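Long-range contacts in malonyl CoA:acyl carrier protein malonyltransferase (Streptomyces coelicolor, PDB 1NM2), which probably transfers the malonyl group of malonyl-CoA to the acyl carrier protein, supplying malonyl-ACP to fatty acid biosynthesis: residues H97-E101 / Y229-K233; V65-I69 / I102-F107; E135-S139 / V197-F201. All coordinates share one frame; numbering follows the deposited sequence.

Interaction 1. Residues H97-E101 / Y229-K233; sequences HSVGE and YVSNK. With ACY (acetic acid), chain D.
Y229 reaches the first turn of helix 100-107 with its phenol hydroxyl. CG, anti to the backbone N (chi1 -178°), extends the ring so that OH donates to the backbone O of E101 at 2.9 Å. That bond arrives from above the carbonyl plane, 37° out of it, while the oxygen lies at the edge of the ring, in the ring's own plane. V230 takes part through its O, which shares a water with E101 OE1. A second water ties S231 OG to E101 OE2; the same OG accepts from K233 N at 3.3 Å in an ST turn. N232 meets E101 and S98 with backbone and amide alike. Its backbone N donates to E101 OE1 at 2.7 Å from above the carboxylate, and its side-chain amide stacks on that carboxylate, the planes 3° apart and E101 CD 3.1 Å from N232 CG. The two side chains run antiparallel alongside each other. N232 OD1 accepts from S98 N at 2.8 Å, in the carbonyl plane, and ND2 bonds to G96 O, so the amide spans the strand end and the type II' turn H97-G100. The turn fits the GxSxG nucleophile elbow of the alpha/beta-hydrolase-like core, where S98 is probably the nucleophile; its OG hydrogen-bonds to H202 NE2 and R123 NH2 and lies beside an active-site acetate that mimics a malonyl group and that R123 also binds. Strand 93-96 pairs with V230 through V94, L248 and Q251 of helix 241-251 pack on E101, and W258 and C261 of helix 258-267 cover N232.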
ATOM      1  N   HIS A  97       0.756   0.363   2.961  1.00 16.65           N
ATOM      2  CA  HIS A  97       0.009   1.505   2.451  1.00 17.61           C
ATOM      3  C   HIS A  97      -1.028   1.081   1.409  1.00 16.73           C
ATOM      4  O   HIS A  97      -0.681   0.702   0.296  1.00 13.78           O
ATOM      5  CB  HIS A  97       0.982   2.529   1.852  1.00 17.37           C
ATOM      6  CG  HIS A  97       0.418   3.913   1.763  1.00 18.86           C
ATOM      7  ND1 HIS A  97      -0.533   4.273   0.833  1.00 16.63           N
ATOM      8  CD2 HIS A  97       0.648   5.016   2.514  1.00 15.72           C
ATOM      9  CE1 HIS A  97      -0.864   5.540   1.015  1.00 18.08           C
ATOM     10  NE2 HIS A  97      -0.162   6.014   2.030  1.00 17.43           N
ATOM     11  N   SER A  98      -2.299   1.151   1.796  1.00 16.67           N
ATOM     12  CA  SER A  98      -3.422   0.783   0.934  1.00 16.71           C
ATOM     13  C   SER A  98      -3.318  -0.667   0.450  1.00 16.47           C
ATOM     14  O   SER A  98      -3.666  -1.587   1.186  1.00 16.21           O
ATOM     15  CB  SER A  98      -3.510   1.738  -0.260  1.00 18.40           C
ATOM     16  OG  SER A  98      -4.783   1.633  -0.879  1.00 15.34           O
ATOM     17  N   VAL A  99      -2.852  -0.880  -0.777  1.00 16.44           N
ATOM     18  CA  VAL A  99      -2.717  -2.246  -1.289  1.00 17.81           C
ATOM     19  C   VAL A  99      -1.711  -3.004  -0.422  1.00 16.46           C
ATOM     20  O   VAL A  99      -1.798  -4.225  -0.268  1.00 16.66           O
ATOM     21  CB  VAL A  99      -2.209  -2.288  -2.759  1.00 20.24           C
ATOM     22  CG1 VAL A  99      -3.084  -1.430  -3.641  1.00 22.85           C
ATOM     23  CG2 VAL A  99      -0.767  -1.832  -2.829  1.00 22.06           C
ATOM     24  N   GLY A 100      -0.760  -2.268   0.142  1.00 15.52           N
ATOM     25  CA  GLY A 100       0.248  -2.884   0.990  1.00 15.53           C
ATOM     26  C   GLY A 100      -0.351  -3.541   2.220  1.00 16.84           C
ATOM     27  O   GLY A 100       0.305  -4.353   2.877  1.00 15.93           O
ATOM     28  N   GLU A 101      -1.595  -3.192   2.542  1.00 16.62           N
ATOM     29  CA  GLU A 101      -2.271  -3.777   3.702  1.00 17.53           C
ATOM     30  C   GLU A 101      -2.592  -5.244   3.458  1.00 17.86           C
ATOM     31  O   GLU A 101      -2.633  -6.044   4.395  1.00 17.92           O
ATOM     32  CB  GLU A 101      -3.582  -3.049   4.011  1.00 20.96           C
ATOM     33  CG  GLU A 101      -3.427  -1.622   4.489  1.00 21.22           C
ATOM     34  CD  GLU A 101      -4.506  -1.249   5.490  1.00 23.68           C
ATOM     35  OE1 GLU A 101      -4.183  -1.159   6.695  1.00 24.24           O
ATOM     36  OE2 GLU A 101      -5.674  -1.063   5.077  1.00 20.46           O
ATOM     37  N   TYR A 229      -0.711  -6.416  13.799  1.00 20.00           N
ATOM     38  CA  TYR A 229      -1.130  -5.856  12.515  1.00 18.68           C
ATOM     39  C   TYR A 229      -1.690  -4.440  12.706  1.00 17.97           C
ATOM     40  O   TYR A 229      -2.715  -4.258  13.361  1.00 19.25           O
ATOM     41  CB  TYR A 229      -2.200  -6.760  11.892  1.00 18.18           C
ATOM     42  CG  TYR A 229      -2.676  -6.312  10.530  1.00 17.55           C
ATOM     43  CD1 TYR A 229      -2.076  -6.789   9.366  1.00 18.15           C
ATOM     44  CD2 TYR A 229      -3.708  -5.380  10.406  1.00 18.24           C
ATOM     45  CE1 TYR A 229      -2.492  -6.348   8.110  1.00 18.51           C
ATOM     46  CE2 TYR A 229      -4.125  -4.932   9.162  1.00 18.77           C
ATOM     47  CZ  TYR A 229      -3.515  -5.419   8.020  1.00 19.03           C
ATOM     48  OH  TYR A 229      -3.917  -4.954   6.791  1.00 21.28           O
ATOM     49  N   VAL A 230      -1.017  -3.448  12.128  1.00 17.89           N
ATOM     50  CA  VAL A 230      -1.436  -2.050  12.242  1.00 17.68           C
ATOM     51  C   VAL A 230      -2.260  -1.647  11.022  1.00 18.00           C
ATOM     52  O   VAL A 230      -1.798  -1.778   9.886  1.00 17.03           O
ATOM     53  CB  VAL A 230      -0.207  -1.117  12.363  1.00 17.20           C
ATOM     54  CG1 VAL A 230      -0.656   0.333  12.522  1.00 17.51           C
ATOM     55  CG2 VAL A 230       0.638  -1.534  13.559  1.00 17.03           C
ATOM     56  N   SER A 231      -3.463  -1.131  11.268  1.00 16.98           N
ATOM     57  CA  SER A 231      -4.398  -0.748  10.204  1.00 16.88           C
ATOM     58  C   SER A 231      -4.443   0.715   9.742  1.00 16.66           C
ATOM     59  O   SER A 231      -4.383   1.647  10.550  1.00 16.88           O
ATOM     60  CB  SER A 231      -5.810  -1.194  10.613  1.00 14.54           C
ATOM     61  OG  SER A 231      -6.813  -0.639   9.777  1.00 16.58           O
ATOM     62  N   ASN A 232      -4.584   0.887   8.424  1.00 16.75           N
ATOM     63  CA  ASN A 232      -4.663   2.196   7.763  1.00 17.64           C
ATOM     64  C   ASN A 232      -5.845   3.057   8.196  1.00 17.00           C
ATOM     65  O   ASN A 232      -5.783   4.283   8.139  1.00 17.03           O
ATOM     66  CB  ASN A 232      -4.786   2.024   6.247  1.00 17.41           C
ATOM     67  CG  ASN A 232      -3.476   1.714   5.576  1.00 17.58           C
ATOM     68  OD1 ASN A 232      -3.421   1.594   4.357  1.00 18.59           O
ATOM     69  ND2 ASN A 232      -2.410   1.584   6.360  1.00 16.72           N
ATOM     70  N   LYS A 233      -6.937   2.410   8.578  1.00 16.43           N
ATOM     71  CA  LYS A 233      -8.147   3.124   8.977  1.00 19.50           C
ATOM     72  C   LYS A 233      -7.936   4.147  10.083  1.00 17.57           C
ATOM     73  O   LYS A 233      -8.347   5.299   9.966  1.00 17.40           O
ATOM     74  CB  LYS A 233      -9.219   2.117   9.422  1.00 19.30           C
ATOM     75  CG  LYS A 233     -10.402   2.721  10.174  1.00 23.20           C
ATOM     76  CD  LYS A 233     -11.653   2.752   9.322  1.00 24.92           C
ATOM     77  CE  LYS A 233     -12.904   2.969  10.171  1.00 25.71           C
ATOM     78  NZ  LYS A 233     -12.854   4.236  10.948  1.00 25.08           N
TER
HETATM   79  C   ACY D 425      -4.975   2.407  -3.869  1.00 46.79           C
HETATM   80  O   ACY D 425      -4.539   2.106  -5.057  1.00 47.17           O
HETATM   81  OXT ACY D 425      -5.693   1.679  -3.103  1.00 46.92           O
HETATM   82  CH3 ACY D 425      -4.546   3.785  -3.391  1.00 45.31           C
HETATM   83  O   HOH W   1      -7.270  -1.484   7.322  1.00 22.20           O
HETATM   84  O   HOH W   2      -1.376  -1.026   7.365  1.00 27.50           O

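Interaction 2. Residues V65-I69 / I102-F107; sequences VAAGI and ITAAVF
V65 and T103 lie flank to flank where helix 57-75 runs beside helix 100-107. The threonine OG1 sits 3.5 Å from V65 CA and 3.6 Å from V65 CG2, so a hydroxyl lies against hydrocarbon here. G68 takes the other branch: chi1 of -53° puts T103 OG1 anti to the carbonyl carbon and leaves CG2 anti to the backbone N, 3.9 Å from G68 CA, where any beta carbon on the glycine would collide with it. G68 O in turn points at the rim of the F107 ring, in its plane and 3.6 Å from CZ, while T103 O lies over the centre of one face of that ring. I69 closes the row, its CD1 3.9 Å from V106 CG2 with the two side chains crossing at about a right angle. The short segments lie 9.3 Å apart between axes at a crossing angle of -31°, a spacing probably permitted by the missing side chain of G68. Shrinking T103 to an alanine would probably leave a gap beside G68 and take from V65 the OG1 that lies against it. The T103 side chain also touches residues of the probable nucleophile elbow. Helix 113-132 closes over the contact with L117 and V120 on V65 and A116 on V106; strand 3-7 packs against helix 100-107, A7 touching T103 and L5 touching F107, while W34 of helix 27-38 covers I69.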
ATOM      1  N   VAL A  65       1.584  -6.761  -4.657  1.00 14.37           N
ATOM      2  CA  VAL A  65       1.439  -7.758  -3.597  1.00 14.48           C
ATOM      3  C   VAL A  65       2.379  -8.945  -3.820  1.00 15.80           C
ATOM      4  O   VAL A  65       3.032  -9.416  -2.886  1.00 16.12           O
ATOM      5  CB  VAL A  65      -0.026  -8.257  -3.493  1.00 13.94           C
ATOM      6  CG1 VAL A  65      -0.135  -9.348  -2.437  1.00 11.39           C
ATOM      7  CG2 VAL A  65      -0.957  -7.086  -3.113  1.00 13.01           C
ATOM      8  N   ALA A  66       2.457  -9.418  -5.060  1.00 14.47           N
ATOM      9  CA  ALA A  66       3.337 -10.536  -5.382  1.00 16.81           C
ATOM     10  C   ALA A  66       4.786 -10.154  -5.116  1.00 16.64           C
ATOM     11  O   ALA A  66       5.573 -10.972  -4.641  1.00 17.85           O
ATOM     12  CB  ALA A  66       3.164 -10.944  -6.841  1.00 18.71           C
ATOM     13  N   ALA A  67       5.142  -8.912  -5.430  1.00 15.51           N
ATOM     14  CA  ALA A  67       6.507  -8.437  -5.210  1.00 17.52           C
ATOM     15  C   ALA A  67       6.840  -8.421  -3.718  1.00 16.51           C
ATOM     16  O   ALA A  67       7.930  -8.830  -3.314  1.00 16.99           O
ATOM     17  CB  ALA A  67       6.679  -7.033  -5.797  1.00 16.63           C
ATOM     18  N   GLY A  68       5.894  -7.945  -2.913  1.00 15.74           N
ATOM     19  CA  GLY A  68       6.088  -7.877  -1.474  1.00 16.35           C
ATOM     20  C   GLY A  68       6.202  -9.246  -0.831  1.00 17.42           C
ATOM     21  O   GLY A  68       7.076  -9.481   0.014  1.00 16.66           O
ATOM     22  N   ILE A  69       5.318 -10.156  -1.223  1.00 17.00           N
ATOM     23  CA  ILE A  69       5.344 -11.508  -0.682  1.00 18.36           C
ATOM     24  C   ILE A  69       6.635 -12.205  -1.104  1.00 19.71           C
ATOM     25  O   ILE A  69       7.279 -12.884  -0.299  1.00 19.66           O
ATOM     26  CB  ILE A  69       4.153 -12.345  -1.190  1.00 17.40           C
ATOM     27  CG1 ILE A  69       2.837 -11.739  -0.692  1.00 16.88           C
ATOM     28  CG2 ILE A  69       4.290 -13.779  -0.708  1.00 17.85           C
ATOM     29  CD1 ILE A  69       1.603 -12.379  -1.275  1.00 16.66           C
ATOM     30  N   ILE A 102      -2.858  -5.589   2.203  1.00 17.11           N
ATOM     31  CA  ILE A 102      -3.158  -6.973   1.877  1.00 16.86           C
ATOM     32  C   ILE A 102      -1.848  -7.739   1.994  1.00 15.46           C
ATOM     33  O   ILE A 102      -1.818  -8.852   2.505  1.00 16.61           O
ATOM     34  CB  ILE A 102      -3.736  -7.121   0.441  1.00 18.22           C
ATOM     35  CG1 ILE A 102      -5.159  -6.553   0.380  1.00 20.73           C
ATOM     36  CG2 ILE A 102      -3.772  -8.594   0.041  1.00 17.76           C
ATOM     37  CD1 ILE A 102      -5.253  -5.056   0.584  1.00 23.96           C
ATOM     38  N   THR A 103      -0.761  -7.124   1.536  1.00 15.43           N
ATOM     39  CA  THR A 103       0.557  -7.744   1.603  1.00 15.28           C
ATOM     40  C   THR A 103       0.912  -8.030   3.063  1.00 16.67           C
ATOM     41  O   THR A 103       1.430  -9.101   3.393  1.00 15.60           O
ATOM     42  CB  THR A 103       1.627  -6.815   0.995  1.00 16.09           C
ATOM     43  OG1 THR A 103       1.216  -6.420  -0.322  1.00 16.09           O
ATOM     44  CG2 THR A 103       2.984  -7.531   0.903  1.00 14.14           C
ATOM     45  N   ALA A 104       0.617  -7.066   3.931  1.00 15.70           N
ATOM     46  CA  ALA A 104       0.894  -7.185   5.358  1.00 17.59           C
ATOM     47  C   ALA A 104       0.036  -8.263   6.018  1.00 17.11           C
ATOM     48  O   ALA A 104       0.439  -8.846   7.022  1.00 18.11           O
ATOM     49  CB  ALA A 104       0.661  -5.842   6.049  1.00 15.57           C
ATOM     50  N   ALA A 105      -1.149  -8.511   5.466  1.00 16.36           N
ATOM     51  CA  ALA A 105      -2.038  -9.533   6.009  1.00 17.38           C
ATOM     52  C   ALA A 105      -1.393 -10.908   5.829  1.00 17.51           C
ATOM     53  O   ALA A 105      -1.600 -11.818   6.639  1.00 18.72           O
ATOM     54  CB  ALA A 105      -3.390  -9.490   5.300  1.00 17.04           C
ATOM     55  N   VAL A 106      -0.623 -11.053   4.757  1.00 14.91           N
ATOM     56  CA  VAL A 106       0.070 -12.303   4.485  1.00 16.95           C
ATOM     57  C   VAL A 106       1.186 -12.457   5.522  1.00 18.39           C
ATOM     58  O   VAL A 106       1.331 -13.517   6.134  1.00 20.14           O
ATOM     59  CB  VAL A 106       0.662 -12.319   3.044  1.00 17.05           C
ATOM     60  CG1 VAL A 106       1.437 -13.615   2.804  1.00 17.60           C
ATOM     61  CG2 VAL A 106      -0.463 -12.190   2.016  1.00 16.17           C
ATOM     62  N   PHE A 107       1.956 -11.394   5.743  1.00 17.52           N
ATOM     63  CA  PHE A 107       3.034 -11.445   6.728  1.00 18.60           C
ATOM     64  C   PHE A 107       2.524 -11.803   8.123  1.00 17.75           C
ATOM     65  O   PHE A 107       3.206 -12.497   8.872  1.00 16.91           O
ATOM     66  CB  PHE A 107       3.784 -10.106   6.814  1.00 17.30           C
ATOM     67  CG  PHE A 107       4.360  -9.639   5.510  1.00 17.73           C
ATOM     68  CD1 PHE A 107       4.667 -10.549   4.497  1.00 17.63           C
ATOM     69  CD2 PHE A 107       4.605  -8.286   5.292  1.00 17.26           C
ATOM     70  CE1 PHE A 107       5.205 -10.114   3.287  1.00 17.90           C
ATOM     71  CE2 PHE A 107       5.144  -7.845   4.085  1.00 16.44           C
ATOM     72  CZ  PHE A 107       5.443  -8.761   3.083  1.00 17.10           C
TER

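Interaction 3. Residues E135-S139 / V197-F201; sequences ETGMS and VAGAF
M138 and T136 point from strand 136-143 at the loop 197-201, with A200 alongside the threonine. The strand belongs to the small ferredoxin-like subdomain of this acyltransferase family, whose four antiparallel strands run in the order 4-1-3-2; the loop follows the last of them, strand 189-194, on the way back to the large core. T136 supplies the direct hydrogen bond across the contact. Its OG1, held between the backbone N and the carbonyl carbon by chi1 of 60°, accepts from A200 N at 2.8 Å, and T134 OG1 is a further partner of that hydroxyl. The methyl of A200 meets the same side chain, CB to T136 CB at 3.5 Å. A200 is the centre of an inverse gamma turn, closed by a weak bond from F201 N to G199 O. Two glycines lie between the polar and apolar ends: G137 and G199 stand backbone against backbone, and G199 CA makes a nearly straight CA-H...O contact of 3.4 Å to T136 O. Waters fill in where the main chains do not bond each other, one taking the N-H of T136 and giving a proton to A198 O, another lying between T136 O and V197 O. M138 has the most surface buried by the contact. Its CG packs 3.8 Å from V197 CG2 and lies 3.4 Å from G199 O, and V170 and A172 of strand 168-172 also touch the side chain. The methionine then bends at chi3 (87°), bringing CE to 3.7 Å from F201 O, while SD makes an oblique Met-aromatic contact, 5.1 Å from the centroid of the F201 ring.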
ATOM      1  N   GLU A 135     -15.800  10.644 -13.149  1.00 29.75           N
ATOM      2  CA  GLU A 135     -14.682  11.453 -13.613  1.00 28.94           C
ATOM      3  C   GLU A 135     -14.109  12.018 -12.315  1.00 26.18           C
ATOM      4  O   GLU A 135     -14.476  13.111 -11.878  1.00 26.01           O
ATOM      5  CB  GLU A 135     -15.144  12.586 -14.539  1.00 32.88           C
ATOM      6  CG  GLU A 135     -15.453  12.148 -15.970  1.00 37.81           C
ATOM      7  CD  GLU A 135     -16.922  11.813 -16.191  1.00 42.00           C
ATOM      8  OE1 GLU A 135     -17.762  12.729 -16.075  1.00 43.78           O
ATOM      9  OE2 GLU A 135     -17.237  10.635 -16.485  1.00 45.40           O
ATOM     10  N   THR A 136     -13.222  11.242 -11.698  1.00 23.10           N
ATOM     11  CA  THR A 136     -12.605  11.602 -10.425  1.00 21.16           C
ATOM     12  C   THR A 136     -11.098  11.357 -10.438  1.00 20.02           C
ATOM     13  O   THR A 136     -10.557  10.794 -11.384  1.00 20.26           O
ATOM     14  CB  THR A 136     -13.202  10.758  -9.286  1.00 21.80           C
ATOM     15  OG1 THR A 136     -12.962   9.372  -9.554  1.00 18.85           O
ATOM     16  CG2 THR A 136     -14.699  10.986  -9.169  1.00 19.19           C
ATOM     17  N   GLY A 137     -10.425  11.768  -9.371  1.00 19.16           N
ATOM     18  CA  GLY A 137      -8.989  11.578  -9.296  1.00 17.22           C
ATOM     19  C   GLY A 137      -8.432  11.920  -7.930  1.00 16.65           C
ATOM     20  O   GLY A 137      -9.184  12.083  -6.971  1.00 17.46           O
ATOM     21  N   MET A 138      -7.108  12.010  -7.846  1.00 16.40           N
ATOM     22  CA  MET A 138      -6.415  12.340  -6.602  1.00 17.23           C
ATOM     23  C   MET A 138      -5.274  13.285  -6.940  1.00 17.55           C
ATOM     24  O   MET A 138      -4.653  13.160  -7.998  1.00 19.79           O
ATOM     25  CB  MET A 138      -5.828  11.083  -5.946  1.00 15.69           C
ATOM     26  CG  MET A 138      -6.808   9.957  -5.700  1.00 15.72           C
ATOM     27  SD  MET A 138      -5.965   8.441  -5.140  1.00 20.70           S
ATOM     28  CE  MET A 138      -5.906   8.722  -3.388  1.00 17.61           C
ATOM     29  N   SER A 139      -4.998  14.225  -6.042  1.00 18.51           N
ATOM     30  CA  SER A 139      -3.911  15.176  -6.243  1.00 19.23           C
ATOM     31  C   SER A 139      -3.204  15.424  -4.924  1.00 19.17           C
ATOM     32  O   SER A 139      -3.847  15.570  -3.888  1.00 20.11           O
ATOM     33  CB  SER A 139      -4.442  16.501  -6.796  1.00 18.72           C
ATOM     34  OG  SER A 139      -5.017  16.329  -8.080  1.00 19.93           O
ATOM     35  N   VAL A 197      -3.563   7.991 -11.142  1.00 19.81           N
ATOM     36  CA  VAL A 197      -4.550   6.999 -10.737  1.00 21.16           C
ATOM     37  C   VAL A 197      -5.828   7.179 -11.543  1.00 21.26           C
ATOM     38  O   VAL A 197      -6.109   8.270 -12.042  1.00 21.97           O
ATOM     39  CB  VAL A 197      -4.897   7.114  -9.232  1.00 20.18           C
ATOM     40  CG1 VAL A 197      -3.656   6.864  -8.391  1.00 20.64           C
ATOM     41  CG2 VAL A 197      -5.472   8.496  -8.930  1.00 18.88           C
ATOM     42  N   ALA A 198      -6.606   6.107 -11.638  1.00 20.46           N
ATOM     43  CA  ALA A 198      -7.851   6.106 -12.392  1.00 20.18           C
ATOM     44  C   ALA A 198      -8.979   6.917 -11.763  1.00 19.99           C
ATOM     45  O   ALA A 198      -9.864   7.404 -12.470  1.00 19.41           O
ATOM     46  CB  ALA A 198      -8.318   4.657 -12.610  1.00 20.19           C
ATOM     47  N   GLY A 199      -8.975   7.051 -10.442  1.00 18.25           N
ATOM     48  CA  GLY A 199     -10.047   7.802  -9.818  1.00 17.32           C
ATOM     49  C   GLY A 199      -9.825   8.206  -8.373  1.00 18.36           C
ATOM     50  O   GLY A 199      -8.709   8.153  -7.859  1.00 17.50           O
ATOM     51  N   ALA A 200     -10.909   8.622  -7.726  1.00 16.41           N
ATOM     52  CA  ALA A 200     -10.862   9.053  -6.340  1.00 17.66           C
ATOM     53  C   ALA A 200     -10.862   7.862  -5.390  1.00 16.67           C
ATOM     54  O   ALA A 200     -11.859   7.589  -4.722  1.00 15.55           O
ATOM     55  CB  ALA A 200     -12.053   9.966  -6.042  1.00 14.70           C
ATOM     56  N   PHE A 201      -9.741   7.146  -5.339  1.00 17.31           N
ATOM     57  CA  PHE A 201      -9.626   5.999  -4.447  1.00 16.00           C
ATOM     58  C   PHE A 201      -9.712   6.537  -3.029  1.00 15.80           C
ATOM     59  O   PHE A 201      -9.412   7.707  -2.790  1.00 14.61           O
ATOM     60  CB  PHE A 201      -8.278   5.299  -4.649  1.00 18.48           C
ATOM     61  CG  PHE A 201      -8.062   4.777  -6.041  1.00 18.15           C
ATOM     62  CD1 PHE A 201      -6.775   4.647  -6.553  1.00 19.72           C
ATOM     63  CD2 PHE A 201      -9.139   4.396  -6.835  1.00 20.30           C
ATOM     64  CE1 PHE A 201      -6.562   4.145  -7.840  1.00 21.27           C
ATOM     65  CE2 PHE A 201      -8.938   3.893  -8.120  1.00 19.51           C
ATOM     66  CZ  PHE A 201      -7.644   3.769  -8.623  1.00 21.23           C
TER
HETATM   67  O   HOH W   3     -12.257   8.699 -12.914  1.00 19.44           O
HETATM   68  O   HOH W   4      -7.446  10.720 -12.016  1.00 28.53           O

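In the fold
Interactions 1 and 2 share helix 100-107 and lie in the large core, their centres about 11 Å apart: one works early in the helix, the other on a flank further along, and Y229 CE1 touches A105 N at 3.7 Å where they meet. Interaction 3 stands on the far side of the chain's centre from interaction 2, about 24 Å between centres, at the junction with the small subdomain. All three are largely buried, but interaction 3 includes the exposed A198. Chemistry follows place: amide, carboxylate and waters around the elbow in 97-101/229-233, apolar helix packing in 65-69/102-107, and a threonine hydroxyl bonded to a backbone N, glycine backbones, a methionine and waters in 135-139/197-201.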